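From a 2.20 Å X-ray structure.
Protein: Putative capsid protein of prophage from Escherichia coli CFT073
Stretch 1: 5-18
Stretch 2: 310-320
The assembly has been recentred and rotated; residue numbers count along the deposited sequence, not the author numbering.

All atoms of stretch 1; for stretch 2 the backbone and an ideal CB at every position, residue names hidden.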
# COMPACT_ATOMS: atom_id res chain seq x y z
N ALA A 5 35.53 -10.22 -1.75
CA ALA A 5 34.09 -9.87 -1.99
C ALA A 5 33.98 -8.91 -3.18
O ALA A 5 34.55 -7.82 -3.16
CB ALA A 5 33.47 -9.27 -0.72
N MET A 6 33.27 -9.34 -4.22
CA MET A 6 32.96 -8.48 -5.37
C MET A 6 31.47 -8.08 -5.33
O MET A 6 30.62 -8.90 -5.01
CB MET A 6 33.27 -9.20 -6.68
CG MET A 6 33.72 -8.26 -7.82
SD MET A 6 35.44 -7.68 -7.65
CE MET A 6 36.22 -9.03 -6.76
N ALA A 7 31.18 -6.83 -5.67
CA ALA A 7 29.80 -6.32 -5.64
C ALA A 7 29.03 -6.91 -6.81
O ALA A 7 29.58 -7.05 -7.89
CB ALA A 7 29.77 -4.78 -5.67
N LEU A 8 27.78 -7.31 -6.58
CA LEU A 8 26.94 -7.83 -7.64
C LEU A 8 26.51 -6.68 -8.50
O LEU A 8 26.20 -5.61 -7.99
CB LEU A 8 25.69 -8.53 -7.09
CG LEU A 8 25.91 -9.75 -6.18
CD1 LEU A 8 24.58 -10.41 -5.93
CD2 LEU A 8 26.94 -10.71 -6.80
N ASN A 9 26.49 -6.88 -9.81
CA ASN A 9 25.96 -5.86 -10.69
C ASN A 9 24.44 -5.97 -10.76
O ASN A 9 23.83 -6.91 -10.24
CB ASN A 9 26.62 -5.91 -12.08
CG ASN A 9 26.38 -7.22 -12.81
OD1 ASN A 9 25.25 -7.69 -12.93
ND2 ASN A 9 27.46 -7.80 -13.33
N THR A 10 23.83 -5.00 -11.40
CA THR A 10 22.41 -4.82 -11.26
C THR A 10 21.60 -5.85 -12.06
O THR A 10 20.52 -6.21 -11.64
CB THR A 10 22.03 -3.32 -11.42
OG1 THR A 10 22.25 -2.66 -10.14
CG2 THR A 10 20.57 -3.15 -11.85
N ASN A 11 22.14 -6.37 -13.15
CA ASN A 11 21.52 -7.53 -13.81
C ASN A 11 21.41 -8.72 -12.85
O ASN A 11 20.43 -9.46 -12.88
CB ASN A 11 22.32 -7.97 -15.03
CG ASN A 11 22.26 -6.99 -16.17
OD1 ASN A 11 21.41 -6.09 -16.23
ND2 ASN A 11 23.17 -7.15 -17.11
N GLN A 12 22.42 -8.90 -12.01
CA GLN A 12 22.43 -10.00 -11.03
C GLN A 12 21.36 -9.79 -9.96
O GLN A 12 20.64 -10.72 -9.57
CB GLN A 12 23.83 -10.16 -10.42
CG GLN A 12 24.85 -10.69 -11.46
CD GLN A 12 26.34 -10.42 -11.12
OE1 GLN A 12 26.72 -10.28 -9.96
NE2 GLN A 12 27.16 -10.37 -12.15
N LEU A 13 21.24 -8.56 -9.50
CA LEU A 13 20.19 -8.20 -8.55
C LEU A 13 18.78 -8.25 -9.17
O LEU A 13 17.84 -8.71 -8.51
CB LEU A 13 20.48 -6.81 -7.96
CG LEU A 13 21.86 -6.57 -7.33
CD1 LEU A 13 22.03 -5.11 -6.99
CD2 LEU A 13 22.10 -7.43 -6.12
N PHE A 14 18.62 -7.79 -10.41
CA PHE A 14 17.33 -7.91 -11.11
C PHE A 14 16.90 -9.37 -11.35
O PHE A 14 15.72 -9.67 -11.33
CB PHE A 14 17.35 -7.19 -12.47
CG PHE A 14 16.98 -5.73 -12.40
CD1 PHE A 14 17.87 -4.77 -12.82
CD2 PHE A 14 15.75 -5.34 -11.90
CE1 PHE A 14 17.52 -3.41 -12.75
CE2 PHE A 14 15.40 -4.01 -11.82
CZ PHE A 14 16.29 -3.04 -12.25
N ALA A 15 17.86 -10.25 -11.56
CA ALA A 15 17.59 -11.69 -11.70
C ALA A 15 16.84 -12.24 -10.49
O ALA A 15 15.96 -13.07 -10.63
CB ALA A 15 18.91 -12.48 -11.92
N TYR A 16 17.19 -11.75 -9.31
CA TYR A 16 16.50 -12.15 -8.09
C TYR A 16 15.15 -11.45 -7.96
O TYR A 16 14.13 -12.07 -7.67
CB TYR A 16 17.35 -11.84 -6.87
CG TYR A 16 16.69 -12.31 -5.61
CD1 TYR A 16 16.59 -13.68 -5.35
CD2 TYR A 16 16.16 -11.42 -4.70
CE1 TYR A 16 15.97 -14.14 -4.21
CE2 TYR A 16 15.52 -11.87 -3.55
CZ TYR A 16 15.43 -13.23 -3.32
OH TYR A 16 14.83 -13.70 -2.20
N LEU A 17 15.17 -10.14 -8.15
CA LEU A 17 13.99 -9.31 -8.03
C LEU A 17 12.87 -9.80 -8.98
O LEU A 17 11.69 -9.72 -8.65
CB LEU A 17 14.38 -7.85 -8.32
CG LEU A 17 13.59 -6.68 -7.75
CD1 LEU A 17 13.29 -6.82 -6.21
CD2 LEU A 17 14.34 -5.37 -8.06
N ASN A 18 13.25 -10.33 -10.13
CA ASN A 18 12.30 -10.79 -11.15
C ASN A 18 11.99 -12.27 -11.06
O ASN A 18 11.36 -12.80 -11.96
CB ASN A 18 12.86 -10.51 -12.56
CG ASN A 18 13.00 -9.03 -12.86
OD1 ASN A 18 12.21 -8.22 -12.39
ND2 ASN A 18 14.01 -8.67 -13.63
N UNK A 310 13.58 3.74 -16.31
CA UNK A 310 12.17 3.41 -16.36
C UNK A 310 11.99 2.09 -15.68
O UNK A 310 12.12 1.05 -16.30
CB UNK A 310 11.64 3.37 -17.79
N UNK A 311 11.66 2.14 -14.39
CA UNK A 311 11.67 0.98 -13.50
C UNK A 311 10.87 1.22 -12.23
O UNK A 311 10.94 2.31 -11.67
CB UNK A 311 13.11 0.61 -13.14
N UNK A 312 10.13 0.21 -11.77
CA UNK A 312 9.50 0.24 -10.45
C UNK A 312 10.60 0.34 -9.38
O UNK A 312 10.57 1.21 -8.51
CB UNK A 312 8.63 -1.00 -10.23
N UNK A 313 11.58 -0.55 -9.52
CA UNK A 313 12.67 -0.72 -8.55
C UNK A 313 13.99 -0.75 -9.26
O UNK A 313 14.10 -1.25 -10.38
CB UNK A 313 12.49 -2.00 -7.73
N UNK A 314 15.01 -0.24 -8.58
CA UNK A 314 16.37 -0.29 -9.08
C UNK A 314 17.31 -0.60 -7.91
O UNK A 314 17.61 0.28 -7.10
CB UNK A 314 16.75 1.02 -9.76
N UNK A 315 17.74 -1.86 -7.81
CA UNK A 315 18.63 -2.32 -6.75
C UNK A 315 20.10 -2.11 -7.08
O UNK A 315 20.50 -2.18 -8.25
CB UNK A 315 18.38 -3.80 -6.47
N UNK A 316 20.88 -1.80 -6.06
CA UNK A 316 22.31 -1.56 -6.21
C UNK A 316 23.01 -2.28 -5.09
O UNK A 316 22.51 -2.28 -3.97
CB UNK A 316 22.64 -0.07 -6.20
N UNK A 317 24.16 -2.87 -5.38
CA UNK A 317 25.03 -3.44 -4.34
C UNK A 317 26.42 -2.83 -4.53
O UNK A 317 26.90 -2.74 -5.65
CB UNK A 317 25.08 -4.97 -4.41
N UNK A 318 27.06 -2.37 -3.45
CA UNK A 318 28.41 -1.81 -3.57
C UNK A 318 29.17 -1.98 -2.27
O UNK A 318 28.58 -2.15 -1.22
CB UNK A 318 28.35 -0.33 -3.96
N UNK A 319 30.50 -1.96 -2.39
CA UNK A 319 31.45 -2.09 -1.28
C UNK A 319 32.28 -0.82 -1.26
O UNK A 319 32.89 -0.46 -2.26
CB UNK A 319 32.33 -3.33 -1.42
N UNK A 320 32.29 -0.14 -0.12
CA UNK A 320 33.02 1.10 0.05
C UNK A 320 34.37 0.79 0.64
O UNK A 320 34.52 -0.19 1.37
CB UNK A 320 32.25 2.09 0.93

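Strand 314-319 crosses helix 10-17 with their N-to-C directions 129° apart, and its later residues lie along the segment before the helix; 310-313 are loop or turn. Position 310 has nothing of stretch 1 within 5.5 Å of its ideal CB, and 312, which points sideways, is equally unconstrained; they are Gln310 and Met312.

At 311 the CB points toward stretch 1, 4.9 Å from Phe14 CZ, with room for a small or medium side chain, polar or apolar. The residue is Asn311, whose ND2 lies 3.8 Å from Phe14 CZ.

Position 313 faces the end of the helix, its ideal CB 3.9 Å from Leu17 CD2. An apolar side chain, aliphatic or aromatic, would suit it. Phe313 packs its CB 3.8 Å from Leu17 CD2, while its carbonyl O approaches the edge of the Phe14 ring, 3.4 Å from Phe14 CE2.

At 314 the CB points sideways; a long or aromatic side chain could still reach Phe14 or the Thr10 methyl. Tyr314, with chi1 t, does both: its CD1 lies 4.0 Å from Phe14 CZ, near the plane of that ring, and Thr10 CG2 makes an off-centre CH-pi contact 4.3 Å from the centroid of the Tyr314 ring.

Position 315 points into the helix, its ideal CB 3.9 Å from Leu13 CD1. Phi of -87° would admit proline, and Val, Ile or Leu would also suit the apolar surroundings. Pro315 places CD over one face of the Phe14 ring, 4.0 Å from its centroid, and CG 3.6 Å from Leu13 CB and 3.8 Å from Leu17 CD2. Its backbone contributes too: Thr10 OG1 donates a 2.6 Å hydrogen bond to Pro315 O.

Position 316 points away, so stretch 1 asks little of it and a long polar chain is acceptable; it is Lys316.

At 317 the CB turns toward stretch 1 again, 3.8 Å from Leu8 O and 4.0 Å from Leu13 CD1. This mixed setting suits a medium polar or aliphatic side chain. Asn317 fills it, packing CB 3.9 Å from Leu13 CD1. A water accepts from Asn317 N (3.0 Å to the water O) and donates to Leu8 O (2.8 Å), bridging the backbones.

Position 318 points away, leaving space for a large group; it is Trp318.

Position 319 faces Ala5 and Ala7, whose small side chains favour a branched or long aliphatic partner. Ile319 extends CD1 to 4.1 Å from Ala5 CB and 4.3 Å from Ala7 CB. Position 320, out of reach, is Glu320.

Stretch 2 (310-320) QNMFYPKNWIE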
# COMPACT_ATOMS: atom_id res chain seq x y z
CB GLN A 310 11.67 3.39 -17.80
CG GLN A 310 10.17 3.25 -17.91
CD GLN A 310 9.59 3.80 -19.21
OE1 GLN A 310 10.17 3.66 -20.28
NE2 GLN A 310 8.41 4.43 -19.10
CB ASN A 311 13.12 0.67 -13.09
CG ASN A 311 13.75 -0.45 -13.90
OD1 ASN A 311 13.15 -1.51 -14.05
ND2 ASN A 311 14.95 -0.22 -14.41
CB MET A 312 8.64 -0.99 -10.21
CG MET A 312 7.47 -1.20 -11.19
SD MET A 312 6.42 -2.59 -10.69
CE MET A 312 7.56 -3.93 -10.92
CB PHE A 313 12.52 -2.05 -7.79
CG PHE A 313 11.14 -2.28 -7.25
CD1 PHE A 313 10.60 -1.42 -6.30
CD2 PHE A 313 10.38 -3.36 -7.70
CE1 PHE A 313 9.31 -1.61 -5.80
CE2 PHE A 313 9.10 -3.57 -7.22
CZ PHE A 313 8.55 -2.70 -6.27
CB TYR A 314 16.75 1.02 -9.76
CG TYR A 314 18.05 0.95 -10.46
CD1 TYR A 314 18.11 0.53 -11.79
CD2 TYR A 314 19.23 1.30 -9.81
CE1 TYR A 314 19.34 0.45 -12.44
CE2 TYR A 314 20.43 1.24 -10.46
CZ TYR A 314 20.48 0.81 -11.76
OH TYR A 314 21.69 0.76 -12.40
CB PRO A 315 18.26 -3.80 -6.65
CG PRO A 315 17.98 -4.19 -8.06
CD PRO A 315 17.35 -2.96 -8.70
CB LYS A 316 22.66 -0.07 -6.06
CG LYS A 316 22.01 0.87 -7.06
CD LYS A 316 22.31 2.36 -6.74
CE LYS A 316 23.78 2.77 -7.02
NZ LYS A 316 24.19 2.53 -8.44
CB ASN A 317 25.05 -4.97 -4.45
CG ASN A 317 26.05 -5.65 -3.47
OD1 ASN A 317 26.07 -5.40 -2.26
ND2 ASN A 317 26.84 -6.55 -4.01
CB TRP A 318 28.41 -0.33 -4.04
CG TRP A 318 28.00 0.66 -2.98
CD1 TRP A 318 28.82 1.38 -2.16
CD2 TRP A 318 26.66 1.03 -2.62
NE1 TRP A 318 28.08 2.16 -1.30
CE2 TRP A 318 26.75 1.98 -1.58
CE3 TRP A 318 25.39 0.65 -3.09
CZ2 TRP A 318 25.63 2.54 -0.98
CZ3 TRP A 318 24.27 1.22 -2.49
CH2 TRP A 318 24.40 2.15 -1.45
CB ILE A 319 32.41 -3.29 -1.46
CG1 ILE A 319 31.65 -4.61 -1.56
CG2 ILE A 319 33.41 -3.34 -0.31
CD1 ILE A 319 32.40 -5.68 -2.35
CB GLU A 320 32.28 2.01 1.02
CG GLU A 320 30.92 2.44 0.55
CD GLU A 320 30.44 3.66 1.29
OE1 GLU A 320 30.65 3.72 2.52
OE2 GLU A 320 29.86 4.56 0.65
O HOH W 1 25.00 -3.11 -8.29
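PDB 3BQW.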